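Local atomic coordinates of uncharacterized hypothetical protein FTT_1539c (Francisella tularensis subsp. tularensis, PDB entry 4QVR), a protein that is of unknown function, has a probable signal sequence, consistent with export from the cytoplasm, and belongs to the DUF6844 family. Residues K425-W430 with G443-W448; G317-F322 with L331-G336; S78-P83 with K305-E310. All coordinates share one frame; numbering follows the deposited sequence.

Contact 1: residues K425-W430 with G443-W448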
loop_
_atom_site.group_PDB
_atom_site.type_symbol
_atom_site.label_atom_id
_atom_site.label_comp_id
_atom_site.label_asym_id
_atom_site.label_seq_id
_atom_site.Cartn_x
_atom_site.Cartn_y
_atom_site.Cartn_z
ATOM N N LYS A 425 -17.268 -10.628 4.645
ATOM C CA LYS A 425 -18.187 -11.219 3.696
ATOM C C LYS A 425 -17.648 -11.145 2.270
ATOM O O LYS A 425 -17.059 -10.151 1.842
ATOM C CB LYS A 425 -19.609 -10.645 3.809
ATOM C CG LYS A 425 -19.797 -9.191 3.438
ATOM C CD LYS A 425 -21.283 -8.847 3.498
ATOM C CE LYS A 425 -21.550 -7.383 3.184
ATOM N NZ LYS A 425 -22.996 -7.039 3.222
ATOM N N THR A 426 -17.822 -12.243 1.553
ATOM C CA THR A 426 -17.406 -12.330 0.184
ATOM C C THR A 426 -18.459 -11.615 -0.629
ATOM O O THR A 426 -19.632 -11.944 -0.515
ATOM C CB THR A 426 -17.337 -13.797 -0.237
ATOM O OG1 THR A 426 -16.405 -14.461 0.613
ATOM C CG2 THR A 426 -16.908 -13.949 -1.710
ATOM N N VAL A 427 -18.066 -10.628 -1.439
ATOM C CA VAL A 427 -19.056 -9.940 -2.256
ATOM C C VAL A 427 -18.890 -10.202 -3.728
ATOM O O VAL A 427 -19.686 -9.734 -4.531
ATOM C CB VAL A 427 -19.102 -8.425 -2.008
ATOM C CG1 VAL A 427 -19.520 -8.147 -0.565
ATOM C CG2 VAL A 427 -17.785 -7.776 -2.355
ATOM N N LYS A 428 -17.878 -10.972 -4.094
ATOM C CA LYS A 428 -17.647 -11.264 -5.497
ATOM C C LYS A 428 -16.710 -12.443 -5.616
ATOM O O LYS A 428 -15.805 -12.614 -4.810
ATOM C CB LYS A 428 -17.028 -10.033 -6.177
ATOM C CG LYS A 428 -16.726 -10.141 -7.665
ATOM C CD LYS A 428 -17.967 -10.221 -8.523
ATOM C CE LYS A 428 -17.582 -10.206 -9.998
ATOM N NZ LYS A 428 -18.764 -10.426 -10.876
ATOM N N ARG A 429 -16.959 -13.271 -6.614
ATOM C CA ARG A 429 -16.130 -14.428 -6.911
ATOM C C ARG A 429 -16.053 -14.425 -8.430
ATOM O O ARG A 429 -17.007 -14.023 -9.090
ATOM C CB ARG A 429 -16.767 -15.702 -6.373
ATOM C CG ARG A 429 -16.847 -15.727 -4.846
ATOM C CD ARG A 429 -18.043 -16.506 -4.336
ATOM N NE ARG A 429 -17.924 -17.951 -4.461
ATOM C CZ ARG A 429 -17.576 -18.769 -3.470
ATOM N NH1 ARG A 429 -17.513 -20.080 -3.690
ATOM N NH2 ARG A 429 -17.295 -18.289 -2.255
ATOM N N TRP A 430 -14.899 -14.779 -8.973
ATOM C CA TRP A 430 -14.715 -14.823 -10.412
ATOM C C TRP A 430 -13.668 -15.868 -10.769
ATOM O O TRP A 430 -12.921 -16.337 -9.923
ATOM C CB TRP A 430 -14.315 -13.455 -10.953
ATOM C CG TRP A 430 -13.066 -12.894 -10.322
ATOM C CD1 TRP A 430 -13.000 -12.113 -9.201
ATOM C CD2 TRP A 430 -11.711 -13.049 -10.784
ATOM N NE1 TRP A 430 -11.694 -11.774 -8.923
ATOM C CE2 TRP A 430 -10.881 -12.332 -9.885
ATOM C CE3 TRP A 430 -11.125 -13.703 -11.864
ATOM C CZ2 TRP A 430 -9.502 -12.266 -10.040
ATOM C CZ3 TRP A 430 -9.749 -13.648 -12.010
ATOM C CH2 TRP A 430 -8.952 -12.921 -11.104
ATOM N N GLY A 443 -10.717 -15.753 -7.973
ATOM C CA GLY A 443 -10.569 -14.553 -7.189
ATOM C C GLY A 443 -11.772 -14.276 -6.351
ATOM O O GLY A 443 -12.860 -14.818 -6.596
ATOM N N VAL A 444 -11.565 -13.443 -5.339
ATOM C CA VAL A 444 -12.631 -13.014 -4.448
ATOM C C VAL A 444 -12.438 -11.549 -4.129
ATOM O O VAL A 444 -11.331 -10.994 -4.296
ATOM C CB VAL A 444 -12.641 -13.781 -3.096
ATOM C CG1 VAL A 444 -12.949 -15.258 -3.299
ATOM C CG2 VAL A 444 -11.315 -13.618 -2.373
ATOM N N VAL A 445 -13.530 -10.936 -3.692
ATOM C CA VAL A 445 -13.536 -9.579 -3.194
ATOM C C VAL A 445 -14.231 -9.690 -1.864
ATOM O O VAL A 445 -15.404 -10.095 -1.791
ATOM C CB VAL A 445 -14.315 -8.596 -4.068
ATOM C CG1 VAL A 445 -14.224 -7.204 -3.457
ATOM C CG2 VAL A 445 -13.778 -8.596 -5.500
ATOM N N LEU A 446 -13.499 -9.373 -0.806
ATOM C CA LEU A 446 -14.028 -9.465 0.524
ATOM C C LEU A 446 -14.350 -8.068 0.989
ATOM O O LEU A 446 -13.708 -7.109 0.571
ATOM C CB LEU A 446 -13.026 -10.138 1.469
ATOM C CG LEU A 446 -12.586 -11.582 1.163
ATOM C CD1 LEU A 446 -11.772 -12.146 2.322
ATOM C CD2 LEU A 446 -13.756 -12.504 0.895
ATOM N N LYS A 447 -15.375 -7.964 1.833
ATOM C CA LYS A 447 -15.794 -6.691 2.402
ATOM C C LYS A 447 -15.685 -6.794 3.921
ATOM O O LYS A 447 -16.218 -7.726 4.527
ATOM C CB LYS A 447 -17.236 -6.351 2.030
ATOM C CG LYS A 447 -17.706 -5.025 2.610
ATOM C CD LYS A 447 -19.216 -4.904 2.593
ATOM C CE LYS A 447 -19.676 -3.630 3.288
ATOM N NZ LYS A 447 -21.156 -3.552 3.457
ATOM N N TRP A 448 -14.986 -5.826 4.506
ATOM C CA TRP A 448 -14.759 -5.737 5.934
ATOM C C TRP A 448 -15.337 -4.428 6.445
ATOM O O TRP A 448 -15.131 -3.374 5.843
ATOM C CB TRP A 448 -13.258 -5.774 6.225
ATOM C CG TRP A 448 -12.904 -5.649 7.675
ATOM C CD1 TRP A 448 -13.262 -6.496 8.679
ATOM C CD2 TRP A 448 -12.069 -4.660 8.267
ATOM N NE1 TRP A 448 -12.736 -6.074 9.867
ATOM C CE2 TRP A 448 -11.989 -4.951 9.639
ATOM C CE3 TRP A 448 -11.396 -3.546 7.778
ATOM C CZ2 TRP A 448 -11.264 -4.162 10.527
ATOM C CZ3 TRP A 448 -10.678 -2.764 8.656
ATOM C CH2 TRP A 448 -10.611 -3.076 10.013
HETATM O O HOH W 1 -10.648 -10.123 -6.902
#
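Val427 N gives a nearly straight hydrogen bond of 2.7 Å to Val445 O, approaching almost along the C=O axis. Farther out, Lys425 and Lys447 exchange two backbone bonds, Lys447 N to Lys425 O being the shorter at 2.8 Å, and Trp430 and Gly443 exchange another two. With Val445 N also bonded to Lys428 O, Val427 and Lys428 both face Val445: a classic beta bulge in the antiparallel hairpin of strands 424-433 and 440-448. The extra residue swings Val427 out of the regular alternation, and its CG2 packs on Val445 CG1 at 3.8 Å, while Lys428 CB rests against Val445 CG2. A water accepts from Trp430 NE1 in the indole plane and donates to Val444 O. With CG between the backbone N and carbonyl carbon (chi1 57°), the Trp430 indole folds back across the partner strand; Gly443 CA sits 3.7 Å from the centroid of its five-membered ring, a CH-pi contact over the face. At the more exposed end the extended Lys425 and Lys447 side chains run side by side, their NZ atoms 3.9 Å apart, where the like charges probably repel. On the other sheet face, Leu446 CD2 touches Thr426 OG1 at 3.3 Å.

Contact 2: residues G317-F322 with L331-G336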
loop_
_atom_site.group_PDB
_atom_site.type_symbol
_atom_site.label_atom_id
_atom_site.label_comp_id
_atom_site.label_asym_id
_atom_site.label_seq_id
_atom_site.Cartn_x
_atom_site.Cartn_y
_atom_site.Cartn_z
ATOM N N GLY A 317 -4.627 -5.565 -3.499
ATOM C CA GLY A 317 -4.696 -4.703 -2.337
ATOM C C GLY A 317 -6.076 -4.445 -1.814
ATOM O O GLY A 317 -6.992 -5.243 -2.033
ATOM N N ILE A 318 -6.208 -3.332 -1.092
ATOM C CA ILE A 318 -7.469 -2.926 -0.501
ATOM C C ILE A 318 -7.951 -1.624 -1.124
ATOM O O ILE A 318 -7.174 -0.888 -1.755
ATOM C CB ILE A 318 -7.343 -2.761 1.029
ATOM C CG1 ILE A 318 -6.536 -1.521 1.422
ATOM C CG2 ILE A 318 -6.699 -3.984 1.631
ATOM C CD1 ILE A 318 -7.330 -0.238 1.349
ATOM N N ARG A 319 -9.248 -1.365 -0.980
ATOM C CA ARG A 319 -9.859 -0.131 -1.470
ATOM C C ARG A 319 -10.881 0.309 -0.461
ATOM O O ARG A 319 -11.454 -0.516 0.234
ATOM C CB ARG A 319 -10.616 -0.340 -2.792
ATOM C CG ARG A 319 -9.805 -0.821 -3.986
ATOM C CD ARG A 319 -8.805 0.213 -4.497
ATOM N NE ARG A 319 -8.137 -0.374 -5.632
ATOM C CZ ARG A 319 -7.088 -1.169 -5.565
ATOM N NH1 ARG A 319 -6.495 -1.431 -4.407
ATOM N NH2 ARG A 319 -6.608 -1.688 -6.682
ATOM N N VAL A 320 -11.132 1.604 -0.398
ATOM C CA VAL A 320 -12.164 2.109 0.455
ATOM C C VAL A 320 -13.276 2.586 -0.437
ATOM O O VAL A 320 -13.044 3.259 -1.433
ATOM C CB VAL A 320 -11.702 3.265 1.353
ATOM C CG1 VAL A 320 -12.880 3.848 2.109
ATOM C CG2 VAL A 320 -10.651 2.777 2.340
ATOM N N GLY A 321 -14.491 2.212 -0.071
ATOM C CA GLY A 321 -15.672 2.633 -0.791
ATOM C C GLY A 321 -16.726 3.061 0.211
ATOM O O GLY A 321 -16.513 2.986 1.436
ATOM N N PHE A 322 -17.869 3.485 -0.313
ATOM C CA PHE A 322 -18.989 3.968 0.502
ATOM C C PHE A 322 -20.271 3.425 -0.093
ATOM O O PHE A 322 -20.515 3.601 -1.280
ATOM C CB PHE A 322 -19.001 5.491 0.516
ATOM C CG PHE A 322 -17.721 6.104 1.043
ATOM C CD1 PHE A 322 -17.517 6.263 2.408
ATOM C CD2 PHE A 322 -16.719 6.520 0.170
ATOM C CE1 PHE A 322 -16.351 6.829 2.888
ATOM C CE2 PHE A 322 -15.553 7.082 0.648
ATOM C CZ PHE A 322 -15.362 7.237 2.011
ATOM N N LEU A 331 -12.752 -2.984 0.814
ATOM C CA LEU A 331 -12.746 -4.139 -0.053
ATOM C C LEU A 331 -11.325 -4.628 -0.094
ATOM O O LEU A 331 -10.404 -3.842 0.003
ATOM C CB LEU A 331 -13.185 -3.783 -1.454
ATOM C CG LEU A 331 -14.568 -3.173 -1.576
ATOM C CD1 LEU A 331 -14.879 -2.962 -3.052
ATOM C CD2 LEU A 331 -15.592 -4.076 -0.946
ATOM N N ALA A 332 -11.165 -5.938 -0.209
ATOM C CA ALA A 332 -9.868 -6.572 -0.283
ATOM C C ALA A 332 -9.939 -7.594 -1.391
ATOM O O ALA A 332 -10.840 -8.451 -1.397
ATOM C CB ALA A 332 -9.539 -7.264 1.010
ATOM N N TYR A 333 -8.989 -7.503 -2.318
ATOM C CA TYR A 333 -8.900 -8.427 -3.442
ATOM C C TYR A 333 -7.970 -9.566 -3.155
ATOM O O TYR A 333 -7.009 -9.410 -2.425
ATOM C CB TYR A 333 -8.361 -7.696 -4.652
ATOM C CG TYR A 333 -9.211 -6.522 -5.087
ATOM C CD1 TYR A 333 -10.396 -6.721 -5.770
ATOM C CD2 TYR A 333 -8.804 -5.212 -4.847
ATOM C CE1 TYR A 333 -11.183 -5.643 -6.187
ATOM C CE2 TYR A 333 -9.565 -4.133 -5.281
ATOM C CZ TYR A 333 -10.763 -4.358 -5.941
ATOM O OH TYR A 333 -11.528 -3.299 -6.367
ATOM N N GLY A 334 -8.217 -10.706 -3.774
ATOM C CA GLY A 334 -7.372 -11.870 -3.584
ATOM C C GLY A 334 -7.543 -12.823 -4.724
ATOM O O GLY A 334 -8.597 -12.875 -5.326
ATOM N N GLN A 335 -6.506 -13.588 -5.024
ATOM C CA GLN A 335 -6.544 -14.549 -6.114
ATOM C C GLN A 335 -5.924 -15.848 -5.673
ATOM O O GLN A 335 -5.108 -15.851 -4.755
ATOM C CB GLN A 335 -5.785 -14.017 -7.338
ATOM C CG GLN A 335 -6.367 -12.713 -7.824
ATOM C CD GLN A 335 -5.672 -12.122 -9.028
ATOM O OE1 GLN A 335 -4.858 -12.754 -9.684
ATOM N NE2 GLN A 335 -6.023 -10.891 -9.331
ATOM N N GLY A 336 -6.330 -16.946 -6.318
ATOM C CA GLY A 336 -5.783 -18.264 -6.052
ATOM C C GLY A 336 -5.819 -19.051 -7.351
ATOM O O GLY A 336 -6.351 -18.570 -8.347
HETATM O O HOH W 2 -4.120 -8.595 -3.662
#
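Tyr333 N donates to Gly317 O over 3.0 Å in a nearly linear bond (177° at the hydrogen); two pairs further on, past the non-hydrogen-bonded pair Ile318-Ala332, Arg319 and Leu331 bond to each other twice. Of these, Leu331 N to Arg319 O is 2.8 Å and Arg319 N to Leu331 O 2.9 Å. Leu331 O also has a CA-H...O contact from Ile318 CA. A water accepts from Gly317 N and donates to Tyr333 O, bridging the two strands at the pair already joined directly. The Arg319 side chain, bent at chi2 (-68°), turns back along its own strand: NH1 reaches Ile318 O at 2.8 Å, in the guanidinium plane but from above the carbonyl plane, and also bonds Tyr316 O. The guanidinium face lies over Tyr333 CE2, the two planes 66° apart, and Arg319 CG meets the ring edge at 3.6 Å from CE2. Tyr333 OH is hydrogen-bonded to Tyr304 OH. Both strands are buried in an antiparallel hairpin at one side of a four-stranded sheet, with 328-337 paired on its other edge to strand 440-448. Ile318 and Ala332 pack against helix 349-370, whereas Arg319 and Leu331 face Ile77 of helix 67-78.

Contact 3: residues S78-P83 with K305-E310; sequences STDSKP and KDKSGE
Lys82 and Pro83 meet Glu310 at one end of this contact, and Lys307 reaches Thr79 and Ser81 at the other. The close-packed part is built around the buried Lys307. Its chain runs out from an anti start, with CG opposite the backbone N, and stays extended until chi4 (-73°) bends the ammonium inward, setting NZ 4.0 Å from Ser81 OG. The principal polar partner of NZ is Asp315, with which it forms a salt bridge, and it also donates to Asp311 O. Ser81 OG is hydrogen-bonded to the other carboxylate oxygen of Asp315, so one acid holds a side chain from each segment; this pairing would be expected to stabilise the buried positive charge. Asp80 lies alongside the lysine stem, its side chain running the opposite way, with OD1 4.0 Å from Lys307 CG and 5.0 Å from NZ.

Toward solvent the grip is looser. The main partner of Lys82 NZ is Asp311, with which it forms a salt bridge; Glu310 OE1, at 3.4 Å from NZ, is a weaker second one, the two side chains slanting past one another. Next to this pair, the Lys82 CA-H points almost straight at Glu310 O (3.4 Å from CA, 165° at the hydrogen). Pro83 CD sits 3.7 Å from the same oxygen and 4.0 Å from Glu310 CG, the proline ring and the extended glutamate chain crossing at about a right angle.

No strand pairing connects 78-83 to 305-310. The contact joins the loop after helix 67-78 to the start of the short, weakly bonded helix 309-312. There Ser308 occupies the N-cap position, its side chain capping a backbone N, and Asp311 OD2 accepts from Ser308 N, consistent with a capping box docked against an irregular loop.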
loop_
_atom_site.group_PDB
_atom_site.type_symbol
_atom_site.label_atom_id
_atom_site.label_comp_id
_atom_site.label_asym_id
_atom_site.label_seq_id
_atom_site.Cartn_x
_atom_site.Cartn_y
_atom_site.Cartn_z
ATOM N N SER A 78 -14.897 0.837 -9.588
ATOM C CA SER A 78 -15.667 0.385 -10.768
ATOM C C SER A 78 -14.941 0.271 -12.119
ATOM O O SER A 78 -15.464 -0.375 -13.032
ATOM C CB SER A 78 -16.874 1.294 -10.962
ATOM O OG SER A 78 -17.665 1.262 -9.799
ATOM N N THR A 79 -13.779 0.902 -12.273
ATOM C CA THR A 79 -13.036 0.828 -13.550
ATOM C C THR A 79 -12.527 -0.595 -13.809
ATOM O O THR A 79 -12.199 -1.307 -12.869
ATOM C CB THR A 79 -11.803 1.768 -13.577
ATOM O OG1 THR A 79 -10.956 1.484 -12.450
ATOM C CG2 THR A 79 -12.216 3.229 -13.544
ATOM N N ASP A 80 -12.487 -0.998 -15.082
ATOM C CA ASP A 80 -11.984 -2.323 -15.456
ATOM C C ASP A 80 -10.512 -2.401 -15.125
ATOM O O ASP A 80 -9.829 -1.377 -15.170
ATOM C CB ASP A 80 -12.189 -2.597 -16.953
ATOM C CG ASP A 80 -13.638 -2.946 -17.300
ATOM O OD1 ASP A 80 -14.421 -3.241 -16.367
ATOM O OD2 ASP A 80 -13.986 -2.952 -18.512
ATOM N N SER A 81 -10.038 -3.605 -14.781
ATOM C CA SER A 81 -8.625 -3.840 -14.469
ATOM C C SER A 81 -8.085 -5.079 -15.211
ATOM O O SER A 81 -7.657 -6.085 -14.599
ATOM C CB SER A 81 -8.403 -3.972 -12.957
ATOM O OG SER A 81 -8.807 -2.794 -12.262
ATOM N N LYS A 82 -8.099 -4.991 -16.537
ATOM C CA LYS A 82 -7.600 -6.067 -17.399
ATOM C C LYS A 82 -6.055 -6.105 -17.370
ATOM O O LYS A 82 -5.420 -5.089 -17.120
ATOM C CB LYS A 82 -8.071 -5.837 -18.850
ATOM C CG LYS A 82 -9.585 -5.879 -19.056
ATOM C CD LYS A 82 -9.955 -5.476 -20.481
ATOM C CE LYS A 82 -11.458 -5.448 -20.708
ATOM N NZ LYS A 82 -12.069 -6.803 -20.588
ATOM N N PRO A 83 -5.452 -7.272 -17.607
ATOM C CA PRO A 83 -4.001 -7.284 -17.678
ATOM C C PRO A 83 -3.546 -6.324 -18.767
ATOM O O PRO A 83 -4.097 -6.337 -19.870
ATOM C CB PRO A 83 -3.684 -8.725 -18.087
ATOM C CG PRO A 83 -4.825 -9.513 -17.546
ATOM C CD PRO A 83 -6.017 -8.629 -17.752
ATOM N N LYS A 305 -20.630 -4.964 -11.280
ATOM C CA LYS A 305 -21.788 -5.202 -12.136
ATOM C C LYS A 305 -21.704 -6.419 -13.067
ATOM O O LYS A 305 -22.143 -7.520 -12.695
ATOM C CB LYS A 305 -22.063 -3.912 -12.949
ATOM C CG LYS A 305 -23.516 -3.614 -13.303
ATOM C CD LYS A 305 -24.144 -4.597 -14.263
ATOM C CE LYS A 305 -25.579 -4.188 -14.571
ATOM N NZ LYS A 305 -26.248 -5.112 -15.526
ATOM N N ASP A 306 -21.157 -6.251 -14.265
ATOM C CA ASP A 306 -20.802 -7.391 -15.092
ATOM C C ASP A 306 -19.296 -7.348 -15.302
ATOM O O ASP A 306 -18.800 -7.531 -16.417
ATOM C CB ASP A 306 -21.592 -7.437 -16.410
ATOM C CG ASP A 306 -23.047 -7.840 -16.200
ATOM O OD1 ASP A 306 -23.765 -7.159 -15.446
ATOM O OD2 ASP A 306 -23.480 -8.841 -16.803
ATOM N N LYS A 307 -18.578 -7.112 -14.200
ATOM C CA LYS A 307 -17.126 -7.054 -14.221
ATOM C C LYS A 307 -16.671 -8.522 -14.297
ATOM O O LYS A 307 -16.785 -9.277 -13.334
ATOM C CB LYS A 307 -16.607 -6.301 -12.983
ATOM C CG LYS A 307 -15.276 -5.550 -13.167
ATOM C CD LYS A 307 -15.091 -4.485 -12.077
ATOM C CE LYS A 307 -13.842 -3.603 -12.219
ATOM N NZ LYS A 307 -12.493 -4.213 -11.907
ATOM N N SER A 308 -16.229 -8.926 -15.483
ATOM C CA SER A 308 -15.767 -10.276 -15.734
ATOM C C SER A 308 -14.434 -10.577 -15.032
ATOM O O SER A 308 -13.764 -9.678 -14.528
ATOM C CB SER A 308 -15.545 -10.465 -17.230
ATOM O OG SER A 308 -14.401 -9.731 -17.625
ATOM N N GLY A 309 -14.038 -11.848 -15.058
ATOM C CA GLY A 309 -12.798 -12.303 -14.434
ATOM C C GLY A 309 -11.579 -11.573 -14.955
ATOM O O GLY A 309 -10.711 -11.158 -14.187
ATOM N N GLU A 310 -11.522 -11.426 -16.266
ATOM C CA GLU A 310 -10.445 -10.722 -16.908
ATOM C C GLU A 310 -10.390 -9.285 -16.388
ATOM O O GLU A 310 -9.324 -8.767 -16.149
ATOM C CB GLU A 310 -10.650 -10.712 -18.421
ATOM C CG GLU A 310 -9.484 -10.101 -19.179
ATOM C CD GLU A 310 -9.734 -9.958 -20.677
ATOM O OE1 GLU A 310 -10.905 -10.007 -21.109
ATOM O OE2 GLU A 310 -8.752 -9.759 -21.425
#

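From the N terminus, the loop after helix 67-78 is separated from its partner by more than 220 residues, and contact 3 closes that long excursion, which includes the three-stranded sheet of 117-126, 251-261 and 264-273. Contact 2 then closes a short hairpin just after helix 309-312, and contact 1 closes another near the end of the modelled chain. The three follow in series, neither nested nor crossed. Contacts 1 and 2 share the four-stranded sheet: strands 328-337 and 440-448 are neighbours, with probable bonds from Leu446 N to Ala332 O and Val444 N to Gly334 O. Contact 3 touches contact 1 where Trp430 CE3 packs on Gly309 CA, but does not touch contact 2.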